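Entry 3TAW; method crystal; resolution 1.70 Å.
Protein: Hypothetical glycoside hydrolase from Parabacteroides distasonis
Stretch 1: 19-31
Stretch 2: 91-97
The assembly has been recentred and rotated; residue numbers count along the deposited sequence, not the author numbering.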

# COMPACT_ATOMS: atom_id res chain seq x y z
N ARG A 19 -9.23 -8.37 -14.59
CA ARG A 19 -7.92 -8.28 -15.23
C ARG A 19 -8.13 -8.10 -16.73
O ARG A 19 -8.78 -8.93 -17.35
CB ARG A 19 -7.13 -9.57 -15.01
CG ARG A 19 -6.84 -9.89 -13.55
CD ARG A 19 -6.51 -11.37 -13.39
NE ARG A 19 -6.09 -11.73 -12.03
CZ ARG A 19 -6.93 -11.95 -11.03
NH1 ARG A 19 -8.25 -11.85 -11.20
NH2 ARG A 19 -6.47 -12.28 -9.83
N PRO A 20 -7.57 -7.05 -17.34
CA PRO A 20 -7.74 -6.94 -18.80
C PRO A 20 -7.07 -8.10 -19.48
O PRO A 20 -5.95 -8.47 -19.09
CB PRO A 20 -7.03 -5.62 -19.15
CG PRO A 20 -6.99 -4.86 -17.84
CD PRO A 20 -6.78 -5.92 -16.79
N THR A 21 -7.73 -8.68 -20.48
CA THR A 21 -7.28 -9.93 -21.08
C THR A 21 -5.83 -9.85 -21.60
O THR A 21 -5.50 -8.99 -22.41
CB THR A 21 -8.22 -10.37 -22.23
OG1 THR A 21 -9.60 -10.34 -21.77
CG2 THR A 21 -7.88 -11.79 -22.71
N GLY A 22 -4.99 -10.74 -21.09
CA GLY A 22 -3.63 -10.91 -21.60
C GLY A 22 -2.59 -9.85 -21.29
O GLY A 22 -1.46 -9.99 -21.75
N VAL A 23 -2.92 -8.83 -20.50
CA VAL A 23 -2.00 -7.69 -20.28
C VAL A 23 -1.04 -7.87 -19.10
O VAL A 23 0.03 -7.25 -19.06
CB VAL A 23 -2.74 -6.34 -20.09
CG1 VAL A 23 -3.74 -6.11 -21.21
CG2 VAL A 23 -3.42 -6.22 -18.72
N ASN A 24 -1.45 -8.65 -18.10
CA ASN A 24 -0.65 -8.76 -16.89
C ASN A 24 0.46 -9.77 -17.01
O ASN A 24 0.32 -10.76 -17.75
CB ASN A 24 -1.52 -9.10 -15.68
CG ASN A 24 -2.36 -7.94 -15.21
OD1 ASN A 24 -1.93 -6.80 -15.26
ND2 ASN A 24 -3.54 -8.23 -14.68
N PRO A 25 1.56 -9.55 -16.28
CA PRO A 25 1.85 -8.38 -15.45
C PRO A 25 2.27 -7.16 -16.26
O PRO A 25 2.86 -7.31 -17.34
CB PRO A 25 3.04 -8.84 -14.60
CG PRO A 25 3.68 -9.94 -15.36
CD PRO A 25 2.69 -10.50 -16.32
N VAL A 26 2.01 -5.98 -15.72
CA VAL A 26 2.28 -4.72 -16.39
C VAL A 26 3.67 -4.14 -16.05
O VAL A 26 4.16 -3.27 -16.78
CB VAL A 26 1.16 -3.69 -16.16
CG1 VAL A 26 -0.15 -4.21 -16.77
CG2 VAL A 26 1.02 -3.36 -14.68
N ILE A 27 4.28 -4.59 -14.95
CA ILE A 27 5.68 -4.25 -14.61
C ILE A 27 6.41 -5.51 -14.21
O ILE A 27 6.00 -6.22 -13.30
CB ILE A 27 5.84 -3.22 -13.46
CG1 ILE A 27 4.96 -1.99 -13.70
CG2 ILE A 27 7.37 -2.86 -13.22
CD1 ILE A 27 5.51 -0.95 -14.63
N LYS A 28 7.50 -5.77 -14.93
CA LYS A 28 8.40 -6.88 -14.66
C LYS A 28 9.84 -6.35 -14.41
O LYS A 28 10.18 -5.25 -14.83
CB LYS A 28 8.43 -7.79 -15.87
CG LYS A 28 7.09 -8.31 -16.36
CD LYS A 28 7.27 -9.11 -17.66
CE LYS A 28 5.93 -9.47 -18.27
NZ LYS A 28 6.02 -9.90 -19.72
N PRO A 29 10.68 -7.15 -13.74
CA PRO A 29 12.09 -6.78 -13.54
C PRO A 29 12.85 -6.47 -14.83
O PRO A 29 12.54 -7.03 -15.91
CB PRO A 29 12.69 -8.03 -12.86
CG PRO A 29 11.54 -8.59 -12.12
CD PRO A 29 10.36 -8.40 -13.03
N LEU A 30 13.82 -5.58 -14.72
CA LEU A 30 14.72 -5.23 -15.83
C LEU A 30 16.14 -5.08 -15.28
O LEU A 30 16.32 -4.89 -14.08
CB LEU A 30 14.30 -3.93 -16.50
CG LEU A 30 12.95 -3.89 -17.25
CD1 LEU A 30 12.63 -2.43 -17.59
CD2 LEU A 30 12.93 -4.83 -18.50
N PRO A 31 17.16 -5.17 -16.15
CA PRO A 31 18.56 -5.07 -15.73
C PRO A 31 19.11 -3.64 -15.59
O PRO A 31 20.33 -3.45 -15.48
CB PRO A 31 19.31 -5.82 -16.85
CG PRO A 31 18.49 -5.60 -18.05
CD PRO A 31 17.04 -5.51 -17.58
N GLY A 91 -3.55 3.02 -18.35
CA GLY A 91 -3.56 2.19 -17.15
C GLY A 91 -2.91 0.83 -17.28
O GLY A 91 -2.82 0.09 -16.29
N ILE A 92 -2.45 0.49 -18.49
CA ILE A 92 -1.97 -0.85 -18.81
C ILE A 92 -0.54 -0.84 -19.31
O ILE A 92 0.27 -1.63 -18.83
CB ILE A 92 -2.87 -1.50 -19.87
CG1 ILE A 92 -4.23 -1.84 -19.26
CG2 ILE A 92 -2.21 -2.73 -20.50
CD1 ILE A 92 -5.30 -2.13 -20.33
N HIS A 93 -0.25 0.04 -20.27
CA HIS A 93 1.08 0.18 -20.84
C HIS A 93 1.81 1.34 -20.15
O HIS A 93 1.33 2.46 -20.15
CB HIS A 93 0.96 0.46 -22.34
CG HIS A 93 0.27 -0.63 -23.09
ND1 HIS A 93 -1.06 -0.57 -23.45
CD2 HIS A 93 0.71 -1.85 -23.49
CE1 HIS A 93 -1.40 -1.68 -24.06
NE2 HIS A 93 -0.35 -2.48 -24.11
N PHE A 94 2.98 1.04 -19.60
CA PHE A 94 3.75 1.98 -18.79
C PHE A 94 5.07 2.33 -19.40
O PHE A 94 5.77 1.46 -19.96
CB PHE A 94 3.97 1.42 -17.38
CG PHE A 94 2.75 1.50 -16.54
CD1 PHE A 94 1.76 0.55 -16.65
CD2 PHE A 94 2.54 2.59 -15.72
CE1 PHE A 94 0.58 0.66 -15.92
CE2 PHE A 94 1.39 2.71 -14.95
CZ PHE A 94 0.39 1.74 -15.07
N GLU A 95 5.41 3.59 -19.27
CA GLU A 95 6.73 4.11 -19.62
C GLU A 95 7.51 4.33 -18.32
O GLU A 95 7.07 5.10 -17.44
CB GLU A 95 6.55 5.41 -20.37
CG GLU A 95 7.84 6.07 -20.80
CD GLU A 95 7.57 7.21 -21.76
OE1 GLU A 95 7.16 8.29 -21.29
OE2 GLU A 95 7.77 7.00 -22.98
N ARG A 96 8.63 3.64 -18.19
CA ARG A 96 9.36 3.58 -16.91
C ARG A 96 10.64 4.39 -16.94
O ARG A 96 11.40 4.30 -17.91
CB ARG A 96 9.69 2.12 -16.56
CG ARG A 96 8.47 1.24 -16.43
CD ARG A 96 8.81 -0.22 -16.65
NE ARG A 96 9.71 -0.78 -15.65
CZ ARG A 96 9.95 -2.09 -15.52
NH1 ARG A 96 9.39 -2.97 -16.34
NH2 ARG A 96 10.76 -2.50 -14.54
N ASP A 97 10.89 5.14 -15.88
CA ASP A 97 12.15 5.80 -15.69
C ASP A 97 13.27 4.78 -15.44
O ASP A 97 13.08 3.75 -14.78
CB ASP A 97 12.09 6.77 -14.50
CG ASP A 97 11.44 8.10 -14.85
OD1 ASP A 97 10.97 8.30 -16.01
OD2 ASP A 97 11.43 8.96 -13.95
O HOH W 1 3.42 -1.90 -19.05

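The apolar centre of the contact is built around Ile 92 and Phe 94, against which the irregular first stretch lays a succession of aliphatic side chains. The two backbones come nearest at Val 26 and Ile 92, whose CA atoms are 6.2 Å apart. The CA-to-CB bond of Ile 92 points sideways, but the end of its side chain comes nearer: CD1 of Ile 92 lies 4.1 Å from CG of Pro 20. The CG2 branch of Ile 92 lies 3.7 Å from CB of Val 23. Pro 20 and Val 23 belong to one turn, closed by a weak backbone hydrogen bond from Val 23 N to Pro 20 O (3.4 Å), and both direct their CA-to-CB bonds toward the second stretch.

CG1 of Val 26 packs 3.3 Å from the carbonyl O of Ile 92, while CG2 of Val 26 approaches CE1 of Phe 94 at 4.2 Å. Ile 27 adds a further apolar contact, with CD1 3.9 Å from CB of Phe 94.

Between the backbones, a single water ties this region together. Water 1 donates to Val 26 O and Ile 92 O, with its O atom 2.8 and 3.2 Å from them respectively, and accepts from Phe 94 N, 3.0 Å from the same water O, linking polar main-chain groups that make no direct hydrogen bond across the stretches.

At the polar edge, Arg 96 reaches across to Lys 28. Both NH1 and NH2 of Arg 96 donate to the carbonyl O of Lys 28, each at 2.8 Å, a forked arrangement that places the acceptor near the guanidinium plane and leaves both faces free for packing. CG2 of Ile 27 covers one face, 3.5 Å from CZ of Arg 96, and CD1 of Leu 30 covers the opposite face, 3.4 Å from CZ of Arg 96.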